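Local coordinates for protein pof8 (Schizosaccharomyces pombe, PDB 6TZN), which binds telomerase RNA ter1 and promotes its assembly with the catalytic subunit trt1, this chain being the C-terminal xRRM domain, at residues K10-R15 and N114-L119; M48-R53 and A59-K64. All blocks are in the same frame, centred on the assembly; numbering follows the deposited sequence.

Contact 1 of 2, residues K10-R15 and N114-L119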
# COMPACT_ATOMS: atom_id res chain seq x y z
N LYS A 10 3.60 -14.91 -8.30
CA LYS A 10 3.14 -14.91 -6.93
C LYS A 10 3.79 -13.80 -6.12
O LYS A 10 4.88 -13.32 -6.44
CB LYS A 10 3.42 -16.26 -6.26
CG LYS A 10 2.76 -17.42 -6.97
N ASN A 11 3.09 -13.37 -5.07
CA ASN A 11 3.64 -12.50 -4.03
C ASN A 11 3.88 -11.07 -4.51
O ASN A 11 4.76 -10.38 -4.01
CB ASN A 11 4.88 -13.12 -3.37
CG ASN A 11 4.58 -14.49 -2.81
OD1 ASN A 11 3.55 -14.69 -2.16
ND2 ASN A 11 5.47 -15.44 -3.06
N LEU A 12 3.04 -10.59 -5.44
CA LEU A 12 3.14 -9.22 -5.93
C LEU A 12 2.19 -8.26 -5.24
O LEU A 12 2.36 -7.04 -5.39
CB LEU A 12 2.81 -9.18 -7.43
CG LEU A 12 3.76 -9.85 -8.43
CD1 LEU A 12 3.22 -9.70 -9.85
CD2 LEU A 12 5.15 -9.25 -8.33
N LEU A 13 1.20 -8.75 -4.50
CA LEU A 13 0.05 -7.95 -4.10
C LEU A 13 0.09 -7.62 -2.61
O LEU A 13 0.24 -8.53 -1.79
CB LEU A 13 -1.25 -8.70 -4.39
CG LEU A 13 -1.45 -9.28 -5.78
CD1 LEU A 13 -2.75 -10.07 -5.82
CD2 LEU A 13 -1.46 -8.17 -6.83
N THR A 14 -0.06 -6.35 -2.27
CA THR A 14 -0.19 -5.93 -0.88
C THR A 14 -1.49 -5.15 -0.70
O THR A 14 -1.77 -4.23 -1.47
CB THR A 14 0.98 -5.07 -0.40
OG1 THR A 14 1.01 -3.82 -1.11
CG2 THR A 14 2.30 -5.81 -0.56
N ARG A 15 -2.25 -5.50 0.31
CA ARG A 15 -3.39 -4.70 0.71
C ARG A 15 -2.90 -3.63 1.68
O ARG A 15 -2.17 -3.93 2.62
CB ARG A 15 -4.44 -5.56 1.40
CG ARG A 15 -5.57 -4.75 2.02
CD ARG A 15 -6.64 -5.65 2.59
NE ARG A 15 -7.54 -6.11 1.54
CZ ARG A 15 -7.55 -7.34 1.05
NH1 ARG A 15 -6.71 -8.25 1.53
NH2 ARG A 15 -8.41 -7.67 0.10
N ASN A 114 -7.90 -15.23 -6.75
CA ASN A 114 -9.10 -14.55 -7.23
C ASN A 114 -8.79 -13.17 -7.79
O ASN A 114 -9.48 -12.72 -8.71
CB ASN A 114 -10.14 -14.47 -6.12
CG ASN A 114 -11.56 -14.46 -6.66
OD1 ASN A 114 -12.02 -15.45 -7.23
ND2 ASN A 114 -12.25 -13.34 -6.49
N TYR A 115 -7.79 -12.47 -7.24
CA TYR A 115 -7.38 -11.19 -7.82
C TYR A 115 -7.03 -11.36 -9.29
O TYR A 115 -7.51 -10.60 -10.15
CB TYR A 115 -6.19 -10.61 -7.05
CG TYR A 115 -5.65 -9.31 -7.63
CD1 TYR A 115 -4.75 -9.32 -8.70
CD2 TYR A 115 -6.02 -8.09 -7.10
CE1 TYR A 115 -4.26 -8.15 -9.23
CE2 TYR A 115 -5.52 -6.90 -7.62
CZ TYR A 115 -4.64 -6.94 -8.68
OH TYR A 115 -4.13 -5.76 -9.20
N TRP A 116 -6.18 -12.34 -9.59
CA TRP A 116 -5.75 -12.54 -10.96
C TRP A 116 -6.87 -13.10 -11.83
O TRP A 116 -6.97 -12.75 -13.01
CB TRP A 116 -4.48 -13.40 -10.98
CG TRP A 116 -3.32 -12.69 -10.37
CD1 TRP A 116 -2.77 -12.91 -9.13
CD2 TRP A 116 -2.57 -11.61 -10.95
NE1 TRP A 116 -1.73 -12.03 -8.91
CE2 TRP A 116 -1.58 -11.23 -10.01
CE3 TRP A 116 -2.63 -10.93 -12.17
CZ2 TRP A 116 -0.67 -10.21 -10.26
CZ3 TRP A 116 -1.72 -9.92 -12.42
CH2 TRP A 116 -0.75 -9.56 -11.46
N ARG A 117 -7.72 -13.96 -11.26
CA ARG A 117 -8.87 -14.47 -12.00
C ARG A 117 -9.83 -13.34 -12.36
O ARG A 117 -10.31 -13.27 -13.50
CB ARG A 117 -9.59 -15.53 -11.16
CG ARG A 117 -10.85 -16.10 -11.79
CD ARG A 117 -11.56 -17.06 -10.83
NE ARG A 117 -10.69 -18.15 -10.41
CZ ARG A 117 -10.18 -18.29 -9.19
NH1 ARG A 117 -10.47 -17.40 -8.25
NH2 ARG A 117 -9.40 -19.32 -8.90
N MET A 118 -10.11 -12.44 -11.41
CA MET A 118 -11.01 -11.33 -11.70
C MET A 118 -10.39 -10.33 -12.66
O MET A 118 -11.10 -9.74 -13.49
CB MET A 118 -11.43 -10.64 -10.40
CG MET A 118 -12.40 -11.45 -9.56
SD MET A 118 -13.98 -11.73 -10.38
CE MET A 118 -13.78 -13.38 -11.06
N LEU A 119 -9.08 -10.11 -12.56
CA LEU A 119 -8.41 -9.25 -13.52
C LEU A 119 -8.57 -9.78 -14.94
O LEU A 119 -8.74 -9.00 -15.88
CB LEU A 119 -6.93 -9.12 -13.16
CG LEU A 119 -6.13 -8.12 -14.01
CD1 LEU A 119 -6.59 -6.70 -13.76
CD2 LEU A 119 -4.63 -8.27 -13.72
O HOH W 1 0.65 -11.97 -7.06
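The extra C-terminal helix that marks an xRRM packs here across one face of the sheet, with Tyr115 and Trp116 of helix 109-119 meeting Leu12 and Leu13 where strand 13-17 begins. Leu13 does most of the work. Its chi1 (-51°) places CG on the helix side and chi2 (176°) turns both methyls to the phenol: CD1 makes a CH-pi contact, 3.9 Å from the centroid of the Tyr115 ring, and CD2 lies over the rim of that ring, 3.7 Å from Tyr115 CE1. A branched aliphatic suits this place because its fork spreads over a flat aromatic face. Leu13 CD1 also approaches Trp116 NE1 at 3.8 Å, while Leu12 crosses the indole at about a right angle, CD1 touching Trp116 CZ2 at 3.9 Å. On the helix the two aromatics brace each other, since Tyr115 CD1 stands 3.8 Å above the centre of the Trp116 ring. The one polar link is a water, which accepts from Trp116 NE1 at 3.0 Å and from Leu12 N at 3.2 Å. It gives both N-H groups an acceptor beside Leu13, between strand and helix. Tyr115 OH is hydrogen-bonded to Asp51 OD2 of strand 47-51, and Phe8 stacks on Trp116. Helix 109-119 is tied to the strand by a salt bridge from Arg15 to Glu111, whereas Thr14 turns to helix 66-78 on the other side of the sheet.

Contact 2 of 2, residues M48-R53 and A59-K64. With NO3 (nitrate ion), chain B.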
# COMPACT_ATOMS: atom_id res chain seq x y z
N MET A 48 3.24 -0.76 -9.59
CA MET A 48 2.84 -0.69 -10.98
C MET A 48 1.38 -0.31 -11.12
O MET A 48 1.02 0.54 -11.95
CB MET A 48 3.08 -2.02 -11.68
CG MET A 48 2.74 -1.95 -13.14
SD MET A 48 3.03 -3.52 -13.95
CE MET A 48 4.60 -3.88 -13.21
N TYR A 49 0.51 -0.93 -10.32
CA TYR A 49 -0.91 -0.61 -10.35
C TYR A 49 -1.42 -0.45 -8.94
O TYR A 49 -1.02 -1.17 -8.02
CB TYR A 49 -1.70 -1.69 -11.10
CG TYR A 49 -1.23 -1.84 -12.52
CD1 TYR A 49 -1.35 -0.78 -13.42
CD2 TYR A 49 -0.64 -3.02 -12.97
CE1 TYR A 49 -0.91 -0.89 -14.73
CE2 TYR A 49 -0.22 -3.15 -14.29
CZ TYR A 49 -0.34 -2.07 -15.15
OH TYR A 49 0.09 -2.16 -16.46
N ILE A 50 -2.30 0.52 -8.77
CA ILE A 50 -2.97 0.79 -7.51
C ILE A 50 -4.45 0.62 -7.76
O ILE A 50 -5.04 1.37 -8.56
CB ILE A 50 -2.65 2.20 -7.00
CG1 ILE A 50 -1.14 2.33 -6.75
CG2 ILE A 50 -3.46 2.53 -5.75
CD1 ILE A 50 -0.70 3.74 -6.42
N ASP A 51 -5.07 -0.37 -7.12
CA ASP A 51 -6.51 -0.57 -7.23
C ASP A 51 -7.15 0.13 -6.04
O ASP A 51 -6.99 -0.30 -4.89
CB ASP A 51 -6.85 -2.06 -7.25
CG ASP A 51 -6.24 -2.80 -8.44
OD1 ASP A 51 -5.75 -2.18 -9.41
OD2 ASP A 51 -6.25 -4.04 -8.40
N TYR A 52 -7.84 1.23 -6.30
CA TYR A 52 -8.41 2.03 -5.23
C TYR A 52 -9.70 2.68 -5.71
O TYR A 52 -9.74 3.21 -6.82
CB TYR A 52 -7.44 3.12 -4.75
CG TYR A 52 -8.07 4.00 -3.70
CD1 TYR A 52 -8.30 3.53 -2.41
CD2 TYR A 52 -8.50 5.29 -4.02
CE1 TYR A 52 -8.92 4.32 -1.46
CE2 TYR A 52 -9.11 6.09 -3.07
CZ TYR A 52 -9.31 5.60 -1.80
OH TYR A 52 -9.94 6.38 -0.86
N ARG A 53 -10.72 2.63 -4.87
CA ARG A 53 -12.01 3.25 -5.14
C ARG A 53 -12.24 4.36 -4.14
O ARG A 53 -12.08 4.16 -2.93
CB ARG A 53 -13.14 2.23 -5.02
CG ARG A 53 -14.50 2.79 -5.39
N ALA A 59 -6.66 -0.23 -0.27
CA ALA A 59 -6.26 -0.35 -1.67
C ALA A 59 -5.49 -1.65 -1.83
O ALA A 59 -4.93 -2.19 -0.87
CB ALA A 59 -5.38 0.82 -2.10
N ILE A 60 -5.45 -2.16 -3.06
CA ILE A 60 -4.58 -3.29 -3.39
C ILE A 60 -3.51 -2.79 -4.34
O ILE A 60 -3.81 -2.21 -5.39
CB ILE A 60 -5.37 -4.46 -4.01
CG1 ILE A 60 -6.37 -5.02 -3.00
CG2 ILE A 60 -4.40 -5.54 -4.49
CD1 ILE A 60 -7.19 -6.18 -3.53
N ILE A 61 -2.25 -3.01 -3.97
CA ILE A 61 -1.11 -2.58 -4.77
C ILE A 61 -0.53 -3.79 -5.49
O ILE A 61 -0.22 -4.81 -4.86
CB ILE A 61 -0.02 -1.92 -3.90
CG1 ILE A 61 -0.63 -0.96 -2.86
CG2 ILE A 61 1.02 -1.23 -4.78
CD1 ILE A 61 -1.46 0.16 -3.47
N ARG A 62 -0.39 -3.69 -6.81
CA ARG A 62 0.34 -4.68 -7.61
C ARG A 62 1.74 -4.13 -7.82
O ARG A 62 1.94 -3.18 -8.60
CB ARG A 62 -0.37 -4.93 -8.94
CG ARG A 62 0.15 -6.13 -9.76
CD ARG A 62 1.43 -5.79 -10.53
NE ARG A 62 1.54 -6.57 -11.76
CZ ARG A 62 2.67 -7.00 -12.30
NH1 ARG A 62 3.84 -6.78 -11.71
NH2 ARG A 62 2.63 -7.66 -13.45
N TRP A 63 2.72 -4.71 -7.13
CA TRP A 63 4.09 -4.26 -7.21
C TRP A 63 4.77 -4.87 -8.43
O TRP A 63 4.33 -5.88 -8.98
CB TRP A 63 4.84 -4.65 -5.94
CG TRP A 63 4.34 -3.87 -4.76
CD1 TRP A 63 3.37 -4.26 -3.87
CD2 TRP A 63 4.76 -2.56 -4.37
NE1 TRP A 63 3.18 -3.27 -2.93
CE2 TRP A 63 4.01 -2.21 -3.22
CE3 TRP A 63 5.69 -1.65 -4.87
CZ2 TRP A 63 4.17 -0.99 -2.57
CZ3 TRP A 63 5.86 -0.44 -4.23
CH2 TRP A 63 5.10 -0.12 -3.09
N LYS A 64 5.86 -4.23 -8.86
CA LYS A 64 6.58 -4.73 -10.03
C LYS A 64 7.14 -6.13 -9.78
O LYS A 64 7.08 -6.99 -10.66
CB LYS A 64 7.67 -3.76 -10.47
CG LYS A 64 8.28 -4.10 -11.82
CD LYS A 64 9.37 -3.11 -12.21
CE LYS A 64 9.92 -3.43 -13.59
NZ LYS A 64 10.97 -2.46 -14.00
N NO3 B . -0.94 -6.73 -14.33
O1 NO3 B . -1.02 -6.46 -13.11
O2 NO3 B . -1.77 -6.25 -15.14
O3 NO3 B . -0.03 -7.50 -14.76
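The Arg62 guanidinium has Met48 SD over the centre of one face, 3.9 Å above the plane, and nitrate O1 at its edge. The bend at Met48 chi3 (-44°) brings CE to 3.4 Å from Arg62 NH1. NE donates to nitrate O1 at 2.9 Å and NH2 to O3 at 3.0 Å, while NH1 donates to Trp63 O, so three N-H directions hold the group's rotation. Met48 CG lies over the rim of one face of the Tyr49 ring, and Tyr49 CD2 is 3.5 Å from nitrate O1. A leucine in place of Arg62 would probably leave the anion without its paired donors and the Met48 thioether without its flat partner. Antiparallel hydrogen-bonded pairs, Tyr49 with Arg62 and Asp51 with Ile60, flank the non-hydrogen-bonded pair Ile50 and Ile61; Met48 and Tyr49 both face Arg62 in a classic beta bulge. On the opposite face, Ile50 CG2 meets Ile61 CD1 at 3.8 Å, branched residues suited to packing against helix 25-39. Beside Arg62, on the same face, Tyr49 and Asp51 fit the Y-X-D pattern of the xRRM RNP3 motif, as in RNA-binding LARP7 relatives; the nitrate, probably from the crystallisation liquor, may mark a phosphate site.

How the contacts relate
Contacts 1 and 2 have centres 9 Å apart and lie in one xRRM domain. In chain order come 10-15, the hairpin segments 48-53 and 59-64, and lastly 114-119, so contact 1 joins the two ends of the domain and contact 2 falls between them. They share the four-stranded antiparallel sheet, in which strand 58-63 adjoins strand 13-17; Thr14 O and Ile61 N, 2.8 Å apart, probably form a hydrogen bond there. Side chains meet as well: Leu12 CD1 packs 3.5 Å from Arg62 NH1, and Tyr115 CE2 3.6 Å from Ile60 CG2. The C-terminal helix thus lies over part of the sheet face that bears Arg62, and probably helix and sheet together shape the RNA-binding surface.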